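Local coordinates for protein transcriptional activator of comK gene (Bacillus halodurans, PDB 2HQB) that probably activates transcription of the competence gene comK and, as a BMP-family lipoprotein with a periplasmic-binding-protein fold, may bind a small ligand, at residues 65-70 against 76-81; 113-118 against 278-283; 139-144 against 158-163; 176-181 against 203-208; 211-216 against 262-267. All coordinates share one frame; numbering follows the deposited sequence.

Contact 1: residues 65-70 against 76-81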
# COMPACT_ATOMS: atom_id res chain seq x y z
N ASN A 65 -21.06 14.71 2.26
CA ASN A 65 -20.69 15.59 1.17
C ASN A 65 -19.33 15.15 0.63
O ASN A 65 -18.92 15.63 -0.41
CB ASN A 65 -20.69 17.06 1.63
CG ASN A 65 -19.52 17.41 2.55
OD1 ASN A 65 -19.27 16.75 3.55
ND2 ASN A 65 -18.80 18.45 2.19
N LEU A 66 -18.62 14.27 1.36
CA LEU A 66 -17.33 13.73 0.91
C LEU A 66 -17.42 12.19 0.90
O LEU A 66 -17.60 11.56 1.94
CB LEU A 66 -16.19 14.16 1.83
CG LEU A 66 -14.80 13.72 1.35
CD1 LEU A 66 -14.47 14.39 0.02
CD2 LEU A 66 -13.75 14.11 2.38
N ILE A 67 -17.31 11.58 -0.28
CA ILE A 67 -17.42 10.13 -0.41
C ILE A 67 -16.16 9.41 -0.91
O ILE A 67 -15.65 9.71 -1.99
CB ILE A 67 -18.58 9.80 -1.36
CG1 ILE A 67 -19.90 10.00 -0.63
CG2 ILE A 67 -18.46 8.38 -1.89
CD1 ILE A 67 -21.09 9.78 -1.53
N PHE A 68 -15.66 8.45 -0.13
CA PHE A 68 -14.49 7.66 -0.54
C PHE A 68 -14.90 6.30 -1.10
O PHE A 68 -15.95 5.75 -0.74
CB PHE A 68 -13.55 7.40 0.62
CG PHE A 68 -12.75 8.59 1.04
CD1 PHE A 68 -13.20 9.42 2.05
CD2 PHE A 68 -11.50 8.83 0.48
CE1 PHE A 68 -12.43 10.45 2.51
CE2 PHE A 68 -10.70 9.87 0.93
CZ PHE A 68 -11.17 10.68 1.95
N GLY A 69 -14.08 5.79 -2.00
CA GLY A 69 -14.32 4.50 -2.65
C GLY A 69 -13.01 3.75 -2.54
O GLY A 69 -12.00 4.13 -3.14
N HIS A 70 -13.00 2.68 -1.76
CA HIS A 70 -11.75 2.00 -1.57
C HIS A 70 -11.51 0.96 -2.64
O HIS A 70 -11.96 -0.19 -2.54
CB HIS A 70 -11.70 1.37 -0.20
CG HIS A 70 -10.31 1.18 0.28
ND1 HIS A 70 -9.38 2.20 0.25
CD2 HIS A 70 -9.70 0.10 0.80
CE1 HIS A 70 -8.24 1.75 0.75
NE2 HIS A 70 -8.40 0.48 1.09
N GLU A 76 -14.48 4.40 -11.54
CA GLU A 76 -15.42 4.31 -12.65
C GLU A 76 -16.85 4.55 -12.15
O GLU A 76 -17.65 5.20 -12.82
CB GLU A 76 -15.33 2.93 -13.32
CG GLU A 76 -16.47 2.63 -14.28
CD GLU A 76 -16.61 3.69 -15.36
OE1 GLU A 76 -15.62 4.43 -15.59
OE2 GLU A 76 -17.70 3.77 -15.98
N TYR A 77 -17.16 3.99 -10.98
CA TYR A 77 -18.48 4.14 -10.36
C TYR A 77 -18.77 5.63 -10.13
O TYR A 77 -19.87 6.10 -10.41
CB TYR A 77 -18.52 3.46 -9.00
CG TYR A 77 -18.41 1.96 -8.95
CD1 TYR A 77 -18.04 1.32 -7.77
CD2 TYR A 77 -18.71 1.16 -10.05
CE1 TYR A 77 -17.98 -0.04 -7.68
CE2 TYR A 77 -18.65 -0.24 -9.95
CZ TYR A 77 -18.28 -0.82 -8.77
OH TYR A 77 -18.23 -2.18 -8.63
N PHE A 78 -17.79 6.35 -9.60
CA PHE A 78 -17.95 7.77 -9.31
C PHE A 78 -17.99 8.60 -10.58
O PHE A 78 -18.61 9.66 -10.62
CB PHE A 78 -16.78 8.28 -8.45
CG PHE A 78 -16.76 7.72 -7.07
CD1 PHE A 78 -15.61 7.78 -6.32
CD2 PHE A 78 -17.88 7.15 -6.52
CE1 PHE A 78 -15.56 7.27 -5.03
CE2 PHE A 78 -17.85 6.63 -5.25
CZ PHE A 78 -16.70 6.70 -4.50
N SER A 79 -17.33 8.12 -11.62
CA SER A 79 -17.30 8.88 -12.85
C SER A 79 -18.63 8.93 -13.57
O SER A 79 -18.94 9.90 -14.26
CB SER A 79 -16.24 8.32 -13.78
OG SER A 79 -14.96 8.56 -13.23
N THR A 80 -19.41 7.88 -13.42
CA THR A 80 -20.70 7.81 -14.08
C THR A 80 -21.75 8.47 -13.23
O THR A 80 -22.94 8.31 -13.47
CB THR A 80 -21.10 6.33 -14.36
OG1 THR A 80 -20.84 5.51 -13.21
CG2 THR A 80 -20.32 5.81 -15.56
N ILE A 81 -21.33 9.26 -12.24
CA ILE A 81 -22.31 9.87 -11.37
C ILE A 81 -21.85 11.20 -10.72
O ILE A 81 -22.66 11.92 -10.15
CB ILE A 81 -22.71 8.81 -10.29
CG1 ILE A 81 -24.17 8.98 -9.92
CG2 ILE A 81 -21.81 8.91 -9.05
CD1 ILE A 81 -24.64 8.06 -8.79
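Phe78, on helix 73-79, points the far end of its ring at Ile67 and Gly69 of strand 66-69. These elements belong to one beta-alpha-beta unit, completed by strand 89-93. The unit is part of a parallel six-stranded sheet, one of the two sheets of a fold built like the periplasmic binding proteins. The contact is buried and apolar, and no hydrogen bond crosses it.

Phe78 CB already points toward the strand. Its CG stands anti to the carbonyl carbon (chi1 -68°), which carries the ring outward until CE1, CZ and CE2 meet the strand. Ile67 answers with its CG2 methyl. This branch is anti to the backbone N, while CG1 takes the position beside that N (chi1 -76°). Ile67 CG2 lies 3.6 Å from Phe78 CZ and 3.8 Å from Phe78 CE2. The methyl approaches obliquely, neither squarely over the face nor at the edge.

The rest of the ring end meets backbone. Gly69 N lies at the ring edge, near its plane, 3.7 Å from Phe78 CE1. Phe68 C lies at the same kind of edge position. Gly69 has no CB, and this lets the edge come right up to the strand. The Phe68 side chain points away, to the other side of the sheet, where it packs on Val8, Leu10 and Val91. Around its ring Phe78 also meets Ile56 of helix 49-61, Leu11 and Phe90. Just past the helix, Ile81 N bonds to Phe78 O at 3.2 Å. At the far end of the ring, Phe78 CZ sits 3.7 Å from Gly69 CA.

Contact 2: residues 113-118 against 278-283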
# COMPACT_ATOMS: atom_id res chain seq x y z
N GLY A 113 10.06 0.01 -2.44
CA GLY A 113 10.56 -1.30 -2.79
C GLY A 113 12.07 -1.33 -2.84
O GLY A 113 12.72 -2.30 -2.46
N TYR A 114 12.62 -0.23 -3.32
CA TYR A 114 14.04 -0.08 -3.45
C TYR A 114 14.67 -0.19 -2.07
O TYR A 114 15.39 -1.14 -1.77
CB TYR A 114 14.31 1.27 -4.09
CG TYR A 114 15.71 1.48 -4.59
CD1 TYR A 114 16.13 0.96 -5.82
CD2 TYR A 114 16.62 2.22 -3.84
CE1 TYR A 114 17.41 1.19 -6.28
CE2 TYR A 114 17.89 2.45 -4.30
CZ TYR A 114 18.28 1.94 -5.51
OH TYR A 114 19.55 2.24 -5.95
N PHE A 115 14.38 0.78 -1.22
CA PHE A 115 14.92 0.79 0.14
C PHE A 115 14.70 -0.52 0.88
O PHE A 115 15.55 -0.94 1.67
CB PHE A 115 14.29 1.93 0.94
CG PHE A 115 14.51 3.25 0.32
CD1 PHE A 115 15.80 3.72 0.12
CD2 PHE A 115 13.45 3.99 -0.16
CE1 PHE A 115 16.03 4.88 -0.55
CE2 PHE A 115 13.67 5.17 -0.84
CZ PHE A 115 14.97 5.61 -1.04
N GLY A 116 13.54 -1.14 0.64
CA GLY A 116 13.22 -2.42 1.26
C GLY A 116 14.18 -3.46 0.72
O GLY A 116 14.68 -4.31 1.46
N GLY A 117 14.43 -3.40 -0.58
CA GLY A 117 15.36 -4.31 -1.22
C GLY A 117 16.79 -4.11 -0.71
O GLY A 117 17.59 -5.06 -0.73
N MSE A 118 17.16 -2.90 -0.28
CA MSE A 118 18.53 -2.74 0.23
C MSE A 118 18.66 -3.60 1.49
O MSE A 118 19.58 -4.42 1.61
CB MSE A 118 18.86 -1.29 0.55
CG MSE A 118 19.22 -0.42 -0.65
SE MSE A 118 19.10 1.53 -0.22
CE MSE A 118 20.53 1.67 1.11
N THR A 278 18.09 4.84 6.14
CA THR A 278 17.44 5.97 6.77
C THR A 278 17.98 7.24 6.10
O THR A 278 17.25 8.23 5.92
CB THR A 278 17.73 5.99 8.27
OG1 THR A 278 17.84 4.64 8.76
CG2 THR A 278 16.58 6.66 9.01
N ASP A 279 19.25 7.19 5.71
CA ASP A 279 19.88 8.33 5.03
C ASP A 279 19.51 8.38 3.55
O ASP A 279 19.26 9.47 3.01
CB ASP A 279 21.40 8.28 5.20
CG ASP A 279 21.83 8.55 6.63
OD1 ASP A 279 21.01 9.12 7.38
OD2 ASP A 279 22.98 8.19 7.00
N ALA A 280 19.47 7.22 2.90
CA ALA A 280 19.10 7.17 1.48
C ALA A 280 17.68 7.71 1.33
O ALA A 280 17.38 8.47 0.41
CB ALA A 280 19.17 5.75 0.97
N ILE A 281 16.82 7.32 2.27
CA ILE A 281 15.43 7.76 2.24
C ILE A 281 15.35 9.28 2.36
O ILE A 281 14.72 9.97 1.54
CB ILE A 281 14.62 7.02 3.35
CG1 ILE A 281 14.41 5.57 2.91
CG2 ILE A 281 13.24 7.68 3.56
CD1 ILE A 281 14.18 4.63 4.03
N SER A 282 16.02 9.82 3.39
CA SER A 282 16.01 11.26 3.62
C SER A 282 16.54 11.98 2.39
O SER A 282 16.01 13.03 1.99
CB SER A 282 16.87 11.59 4.83
OG SER A 282 17.94 10.67 4.90
N THR A 283 17.57 11.40 1.79
CA THR A 283 18.15 11.97 0.59
C THR A 283 17.08 12.03 -0.48
O THR A 283 16.77 13.12 -1.00
CB THR A 283 19.32 11.13 0.09
OG1 THR A 283 20.43 11.29 0.99
CG2 THR A 283 19.70 11.52 -1.35
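Phe115 on helix 110-122 lies flat under the side chain of Ile281 on helix 271-286. The two helices form a nearly antiparallel pair. Their local axes come within 10.5 Å and run at 163°.

Ile281 CG1 stands over the centre of the Phe115 ring, 3.5 Å from its centroid and 12° off the normal. This is a CH-pi contact on one face. Tyr114 CD2 lies over the opposite face, shifted toward the rim. Phe115 CG, anti to the carbonyl carbon (chi1 -58°), carries the ring across to Ile281. Ile281 CD1 continues past CG1 toward the ring's root, 4.1 Å from Phe115 CB. Ala280 sits at the other end. Its CB comes obliquely to Phe115 CE1 at 3.6 Å. Phe255 adds an edge-to-face contact with the Phe115 ring.

A leucine here has no ring face for Ile281 CG1, and would probably leave a gap beside Ala280.

No hydrogen bond joins the two segments. Met118, a selenomethionine one helical turn beyond Phe115, makes a looser apolar contact: its terminal CE methyl lies 4.3 Å from Ala280 CB.

Contact 3: residues 139-144 against 158-163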
# COMPACT_ATOMS: atom_id res chain seq x y z
N PRO A 139 5.23 -1.52 -9.21
CA PRO A 139 6.45 -0.74 -9.07
C PRO A 139 7.41 -1.36 -8.07
O PRO A 139 8.58 -1.53 -8.38
CB PRO A 139 5.93 0.61 -8.62
CG PRO A 139 4.74 0.74 -9.45
CD PRO A 139 4.07 -0.61 -9.23
N GLU A 140 6.90 -1.69 -6.88
CA GLU A 140 7.69 -2.32 -5.83
C GLU A 140 8.61 -3.43 -6.37
O GLU A 140 9.73 -3.63 -5.86
CB GLU A 140 6.78 -2.97 -4.78
CG GLU A 140 5.43 -2.27 -4.53
CD GLU A 140 4.26 -2.83 -5.36
OE1 GLU A 140 4.15 -4.07 -5.49
OE2 GLU A 140 3.44 -2.02 -5.87
N VAL A 141 8.16 -4.17 -7.38
CA VAL A 141 8.99 -5.24 -7.91
C VAL A 141 10.31 -4.69 -8.47
O VAL A 141 11.37 -5.24 -8.18
CB VAL A 141 8.24 -6.08 -8.99
CG1 VAL A 141 9.10 -7.28 -9.43
CG2 VAL A 141 6.95 -6.58 -8.44
N GLU A 142 10.26 -3.60 -9.25
CA GLU A 142 11.49 -3.02 -9.83
C GLU A 142 12.36 -2.44 -8.73
O GLU A 142 13.49 -2.85 -8.51
CB GLU A 142 11.18 -1.91 -10.85
CG GLU A 142 10.62 -2.36 -12.21
CD GLU A 142 9.06 -2.38 -12.28
OE1 GLU A 142 8.41 -3.10 -11.48
OE2 GLU A 142 8.50 -1.67 -13.15
N GLY A 143 11.81 -1.46 -8.04
CA GLY A 143 12.54 -0.84 -6.98
C GLY A 143 13.17 -1.84 -6.05
O GLY A 143 14.18 -1.53 -5.47
N PHE A 144 12.58 -3.02 -5.91
CA PHE A 144 13.13 -4.02 -5.00
C PHE A 144 14.42 -4.59 -5.54
O PHE A 144 15.41 -4.65 -4.85
CB PHE A 144 12.15 -5.17 -4.78
CG PHE A 144 12.59 -6.13 -3.72
CD1 PHE A 144 12.31 -5.87 -2.37
CD2 PHE A 144 13.26 -7.32 -4.06
CE1 PHE A 144 12.69 -6.80 -1.35
CE2 PHE A 144 13.65 -8.25 -3.06
CZ PHE A 144 13.36 -7.98 -1.69
N VAL A 158 12.25 -12.97 -9.07
CA VAL A 158 10.89 -12.47 -9.11
C VAL A 158 9.98 -13.53 -9.67
O VAL A 158 10.20 -14.02 -10.76
CB VAL A 158 10.77 -11.24 -10.01
CG1 VAL A 158 9.35 -10.76 -10.01
CG2 VAL A 158 11.69 -10.16 -9.51
N ARG A 159 8.97 -13.91 -8.88
CA ARG A 159 7.95 -14.88 -9.28
C ARG A 159 6.62 -14.14 -9.18
O ARG A 159 6.39 -13.37 -8.25
CB ARG A 159 7.93 -16.10 -8.35
CG ARG A 159 9.14 -17.02 -8.48
CD ARG A 159 9.41 -17.39 -9.92
NE ARG A 159 10.63 -16.75 -10.42
CZ ARG A 159 11.76 -17.40 -10.68
NH1 ARG A 159 11.84 -18.72 -10.49
NH2 ARG A 159 12.81 -16.74 -11.13
N TYR A 160 5.74 -14.39 -10.14
CA TYR A 160 4.44 -13.74 -10.16
C TYR A 160 3.31 -14.70 -9.80
O TYR A 160 3.23 -15.79 -10.35
CB TYR A 160 4.18 -13.12 -11.56
CG TYR A 160 5.07 -11.91 -11.83
CD1 TYR A 160 6.10 -11.94 -12.79
CD2 TYR A 160 4.95 -10.77 -11.04
CE1 TYR A 160 6.99 -10.89 -12.92
CE2 TYR A 160 5.82 -9.72 -11.16
CZ TYR A 160 6.84 -9.78 -12.10
OH TYR A 160 7.73 -8.72 -12.12
N VAL A 161 2.46 -14.32 -8.86
CA VAL A 161 1.29 -15.14 -8.53
C VAL A 161 0.23 -14.67 -9.52
O VAL A 161 0.22 -13.50 -9.94
CB VAL A 161 0.71 -14.84 -7.18
CG1 VAL A 161 -0.47 -15.74 -6.94
CG2 VAL A 161 1.74 -14.99 -6.14
N GLY A 162 -0.68 -15.53 -9.90
CA GLY A 162 -1.65 -15.00 -10.83
C GLY A 162 -2.40 -13.80 -10.26
O GLY A 162 -2.74 -12.88 -10.98
N GLU A 163 -2.70 -13.86 -8.95
CA GLU A 163 -3.43 -12.78 -8.26
C GLU A 163 -3.03 -12.46 -6.81
O GLU A 163 -1.97 -12.87 -6.34
CB GLU A 163 -4.93 -13.05 -8.30
CG GLU A 163 -5.70 -11.92 -7.59
CD GLU A 163 -7.11 -11.76 -8.06
OE1 GLU A 163 -7.80 -12.82 -8.15
OE2 GLU A 163 -7.53 -10.59 -8.31
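Val158 O accepts a bond from Arg159 NE at 2.8 Å, with a nearly straight N-H...O angle of 167°. The NE donor sits above the carbonyl plane, 56° out of it. Seen from the arginine, the acceptor lies in the guanidinium plane. The bond folds the arginine back along its own strand. Its side chain packs on Leu173 and Leu177 of helix 167-178.

The side chains of Val158 and Tyr160 lie on the other side of the strand, and both meet Val141. Nearly all the touching on the helix side is done by one methyl, Val141 CG1. It is anti to the backbone N (chi1 -175°), and CB itself points toward the strand. Val141 CG1 lies 3.5 Å from Val158 CG1. The second methyl, Val158 CG2, is 3.9 Å from the same Val141 CG1. The two valines approach at a slant.

Helix 139-150 and strand 155-160 are consecutive elements of a beta-alpha-beta unit that starts with strand 128-133. Strand 155-160 is the outermost strand at one end of the mixed sheet. Val141 also rests on Ala133, and so spans both strands of the unit.

Tyr160 reaches the helix from the opposite direction to Val141. Its CB does not point straight at the helix, but the length of the ring brings the hydroxyl there. Tyr160 OH lies 3.3 Å from Val141 CG1, and Tyr160 CZ is farther, at 4.3 Å from the same methyl. The methyl meets the ring obliquely. Tyr160 also touches Pro136, in the loop before the helix.

Contact 4: residues 176-181 against 203-208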
# COMPACT_ATOMS: atom_id res chain seq x y z
N GLU A 176 9.48 -23.15 -4.31
CA GLU A 176 10.32 -23.10 -5.50
C GLU A 176 11.63 -22.31 -5.27
O GLU A 176 12.73 -22.83 -5.46
CB GLU A 176 9.58 -22.40 -6.62
CG GLU A 176 8.77 -23.26 -7.53
CD GLU A 176 8.45 -22.51 -8.79
OE1 GLU A 176 9.40 -21.92 -9.37
OE2 GLU A 176 7.26 -22.50 -9.20
N LEU A 177 11.49 -21.03 -4.91
CA LEU A 177 12.63 -20.17 -4.67
C LEU A 177 13.40 -20.67 -3.46
O LEU A 177 14.56 -20.28 -3.22
CB LEU A 177 12.18 -18.74 -4.41
CG LEU A 177 11.50 -18.00 -5.53
CD1 LEU A 177 10.98 -16.69 -4.98
CD2 LEU A 177 12.48 -17.78 -6.66
N GLN A 178 12.73 -21.51 -2.68
CA GLN A 178 13.39 -22.07 -1.50
C GLN A 178 14.51 -22.93 -2.07
O GLN A 178 15.68 -22.77 -1.73
CB GLN A 178 12.41 -22.91 -0.67
CG GLN A 178 12.96 -23.33 0.69
CD GLN A 178 12.97 -22.20 1.70
OE1 GLN A 178 13.25 -21.04 1.36
NE2 GLN A 178 12.68 -22.52 2.96
N LYS A 179 14.14 -23.83 -2.98
CA LYS A 179 15.09 -24.72 -3.63
C LYS A 179 16.03 -23.97 -4.58
O LYS A 179 16.50 -24.51 -5.57
CB LYS A 179 14.33 -25.80 -4.42
CG LYS A 179 13.33 -26.57 -3.59
CD LYS A 179 12.60 -27.63 -4.42
CE LYS A 179 11.54 -28.32 -3.55
NZ LYS A 179 10.80 -29.39 -4.27
N GLU A 180 16.33 -22.71 -4.29
CA GLU A 180 17.22 -21.96 -5.16
C GLU A 180 18.09 -21.12 -4.26
O GLU A 180 18.73 -20.15 -4.70
CB GLU A 180 16.40 -21.07 -6.10
CG GLU A 180 17.22 -20.42 -7.20
CD GLU A 180 16.92 -21.00 -8.58
OE1 GLU A 180 17.54 -20.52 -9.57
OE2 GLU A 180 16.07 -21.91 -8.67
N GLN A 181 18.10 -21.51 -2.99
CA GLN A 181 18.88 -20.87 -1.95
C GLN A 181 18.55 -19.40 -1.75
O GLN A 181 19.43 -18.59 -1.54
CB GLN A 181 20.39 -21.03 -2.22
CG GLN A 181 20.82 -22.44 -2.64
CD GLN A 181 20.51 -23.52 -1.60
OE1 GLN A 181 19.35 -23.81 -1.29
NE2 GLN A 181 21.57 -24.14 -1.06
N GLN A 203 10.32 -21.68 8.11
CA GLN A 203 11.58 -22.07 7.50
C GLN A 203 12.74 -21.38 8.16
O GLN A 203 13.86 -21.81 8.03
CB GLN A 203 11.63 -21.72 6.02
CG GLN A 203 10.63 -22.43 5.17
CD GLN A 203 10.75 -23.92 5.29
OE1 GLN A 203 11.81 -24.43 5.68
NE2 GLN A 203 9.69 -24.64 4.95
N GLY A 204 12.51 -20.28 8.84
CA GLY A 204 13.63 -19.61 9.45
C GLY A 204 14.31 -18.61 8.53
O GLY A 204 15.44 -18.19 8.77
N ASP A 205 13.63 -18.23 7.46
CA ASP A 205 14.21 -17.24 6.56
C ASP A 205 13.72 -15.83 6.97
O ASP A 205 12.97 -15.68 7.94
CB ASP A 205 13.83 -17.58 5.10
CG ASP A 205 14.76 -18.65 4.49
OD1 ASP A 205 15.98 -18.42 4.50
OD2 ASP A 205 14.27 -19.70 4.00
N PHE A 206 14.18 -14.81 6.25
CA PHE A 206 13.81 -13.42 6.50
C PHE A 206 12.79 -12.88 5.49
O PHE A 206 12.81 -13.23 4.31
CB PHE A 206 15.05 -12.52 6.45
CG PHE A 206 15.93 -12.65 7.64
CD1 PHE A 206 17.30 -12.44 7.54
CD2 PHE A 206 15.40 -12.94 8.89
CE1 PHE A 206 18.12 -12.51 8.66
CE2 PHE A 206 16.21 -13.02 10.02
CZ PHE A 206 17.57 -12.80 9.89
N ALA A 207 11.88 -12.03 5.94
CA ALA A 207 10.93 -11.48 5.00
C ALA A 207 10.88 -9.96 5.12
O ALA A 207 11.44 -9.39 6.05
CB ALA A 207 9.57 -12.07 5.24
N ILE A 208 10.25 -9.32 4.14
CA ILE A 208 10.03 -7.86 4.16
C ILE A 208 8.51 -7.64 4.23
O ILE A 208 7.76 -8.18 3.41
CB ILE A 208 10.55 -7.13 2.89
CG1 ILE A 208 12.07 -7.27 2.75
CG2 ILE A 208 10.22 -5.64 2.98
CD1 ILE A 208 12.83 -6.76 3.93
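Two helix ends meet at this surface contact: Gln178 closes helix 167-178, and Gln203 closes helix 193-203. Each helix finishes in a Schellman motif, with Gln181 and Gly204 as the residues of positive phi. After the second motif the chain passes through Asp205 into strand 206-211 of the mixed sheet. The contact therefore joins the C-terminal ends of the two helices, where the chain enters inner strands of that sheet.

Gln178 carries the first segment's share. Its CG is anti to the backbone N (chi1 -170°), and the chain bends at the next bond. This brings the amide between Gln203 and Asp205 OD2. Gln178 CD lies 3.6 Å from Asp205 OD2. The side chains of Gln178 and Asp205 come from opposite directions, and the amide and carboxylate planes are 72° apart.

Gln203 approaches at a slant. The bend of the Gln203 chain lays its CB and CG beside the Gln178 amide. The two amide planes stand 81° apart, so they do not stack.

Gln178 and Asp205 both rest on Phe185 of strand 184-186, the neighbour of strand 206-211. At the first helix end, Gln181 N bonds to Gln178 O at 3.0 Å. At Gly204, a side chain would press on the carbonyl O of Gln203. Across the contact, Gln203 CG lies 4.2 Å from Gln178 CD.

Contact 5: residues 211-216 against 262-267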
# COMPACT_ATOMS: atom_id res chain seq x y z
N VAL A 211 2.81 -3.34 2.85
CA VAL A 211 1.72 -2.39 3.12
C VAL A 211 1.41 -2.15 4.59
O VAL A 211 0.77 -1.16 4.92
CB VAL A 211 0.44 -2.82 2.38
CG1 VAL A 211 -0.67 -1.87 2.63
CG2 VAL A 211 0.71 -2.86 0.86
N GLY A 212 1.89 -3.01 5.49
CA GLY A 212 1.64 -2.83 6.91
C GLY A 212 2.93 -2.98 7.71
O GLY A 212 3.88 -3.61 7.27
N ASP A 213 2.98 -2.42 8.91
CA ASP A 213 4.20 -2.53 9.71
C ASP A 213 4.65 -3.95 9.96
O ASP A 213 5.82 -4.17 10.29
CB ASP A 213 4.06 -1.85 11.04
CG ASP A 213 5.36 -1.78 11.76
OD1 ASP A 213 6.29 -1.17 11.21
OD2 ASP A 213 5.45 -2.35 12.88
N GLN A 214 3.73 -4.91 9.82
CA GLN A 214 4.06 -6.33 9.92
C GLN A 214 5.02 -6.82 10.96
O GLN A 214 5.25 -8.01 11.00
CB GLN A 214 4.68 -6.86 8.64
CG GLN A 214 3.83 -6.95 7.38
CD GLN A 214 2.35 -6.90 7.62
OE1 GLN A 214 1.82 -7.52 8.54
NE2 GLN A 214 1.65 -6.17 6.76
N ALA A 215 5.64 -5.96 11.77
CA ALA A 215 6.59 -6.46 12.75
C ALA A 215 5.96 -7.34 13.81
O ALA A 215 6.39 -8.46 14.03
CB ALA A 215 7.31 -5.31 13.40
N ASP A 216 4.92 -6.85 14.47
CA ASP A 216 4.26 -7.64 15.50
C ASP A 216 3.51 -8.87 14.99
O ASP A 216 3.22 -9.79 15.75
CB ASP A 216 3.37 -6.71 16.31
CG ASP A 216 4.19 -5.63 17.03
OD1 ASP A 216 4.94 -5.98 17.98
OD2 ASP A 216 4.11 -4.44 16.64
N LEU A 262 9.16 2.95 5.89
CA LEU A 262 9.72 1.64 6.14
C LEU A 262 9.29 1.30 7.56
O LEU A 262 9.12 2.19 8.38
CB LEU A 262 11.25 1.65 6.06
CG LEU A 262 11.91 1.55 4.70
CD1 LEU A 262 13.30 1.04 4.91
CD2 LEU A 262 11.18 0.58 3.81
N GLY A 263 9.12 0.01 7.83
CA GLY A 263 8.70 -0.43 9.14
C GLY A 263 9.84 -0.55 10.13
O GLY A 263 11.02 -0.55 9.74
N GLU A 264 9.50 -0.68 11.41
CA GLU A 264 10.54 -0.77 12.42
C GLU A 264 11.44 -1.90 12.05
O GLU A 264 10.99 -3.03 11.83
CB GLU A 264 9.94 -0.97 13.81
CG GLU A 264 9.47 -2.36 14.16
CD GLU A 264 9.09 -2.49 15.63
OE1 GLU A 264 8.22 -1.71 16.10
OE2 GLU A 264 9.66 -3.36 16.32
N PHE A 265 12.73 -1.60 11.97
CA PHE A 265 13.71 -2.61 11.61
C PHE A 265 13.76 -3.67 12.66
O PHE A 265 13.36 -3.44 13.80
CB PHE A 265 15.10 -2.00 11.47
CG PHE A 265 15.23 -1.06 10.30
CD1 PHE A 265 14.92 0.27 10.43
CD2 PHE A 265 15.65 -1.53 9.06
CE1 PHE A 265 15.03 1.13 9.33
CE2 PHE A 265 15.75 -0.68 7.96
CZ PHE A 265 15.44 0.64 8.09
N SER A 266 14.23 -4.84 12.27
CA SER A 266 14.37 -5.94 13.19
C SER A 266 15.65 -5.70 14.01
O SER A 266 16.59 -5.03 13.56
CB SER A 266 14.52 -7.24 12.44
OG SER A 266 14.76 -8.29 13.34
N SER A 267 15.65 -6.26 15.23
CA SER A 267 16.79 -6.19 16.15
C SER A 267 17.97 -6.75 15.37
O SER A 267 19.11 -6.30 15.49
CB SER A 267 16.50 -7.08 17.34
OG SER A 267 16.09 -8.38 16.90
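Gly263 comes first along the second segment, and its CA lies 3.3 Å from Asp213 OD1. A CB here would run into Asp213 OD1, so the bare glycine allows the close approach. Its backbone is also bonded to Ser225.

Glu264 follows. Its backbone N gives the one hydrogen bond across the contact, to Asp213 OD1, at 3.3 Å with an N-H...O angle of 151°. The oxygen accepts with its syn lone pair, on the side of OD2. Asp213 can offer it because CG is anti to the backbone N (chi1 -171°), which brings the carboxylate against Gly263 and Glu264.

Without the carboxylate, as with an alanine here in place of Asp213, Glu264 N is likely to be left without its partner across the contact.

The contact joins two loops of the mixed sheet, one after strand 206-211 and one after strand 260-262. The first leaves the carboxyl end of a parallel strand, the end that usually faces the ligand cleft in periplasmic-binding-protein folds.

The side chain of Glu264 lies beside the first loop. Its CG sits between the backbone N and the carbonyl carbon (chi1 78°), and the chain is extended beyond it. Glu264 CG lies 3.7 Å from Ala215 CB. The carboxylates come near each other, with Glu264 OE1 4.3 Å from Asp213 OD2. Such like charges would probably repel, though Glu264 is exposed to solvent.

Phe265, next in sequence, packs on Thr224 of strand 222-228.

How the contacts relate
Contact 1 lies apart, in the parallel sheet. Its centre is about 29 Å from that of contact 3 and about 41 Å from that of contact 4. Contacts 3, 4 and 5 gather at the mixed sheet, and are nested in the loop closed by contact 2. Contacts 2 and 5 have centres about 14 Å apart and touch where Ile281 CD1 meets Leu262 CD1 at 3.8 Å. Contacts 2 and 3 meet where Tyr114 packs on Gly143 and Phe144 on the glycines of 113-118. Contacts 3 and 4, centres about 16 Å apart, join where Phe144 packs on Ile208. Contacts 1 and 5 approach to about 8 Å between nearest atoms, consistent with flanking an interlobe cleft.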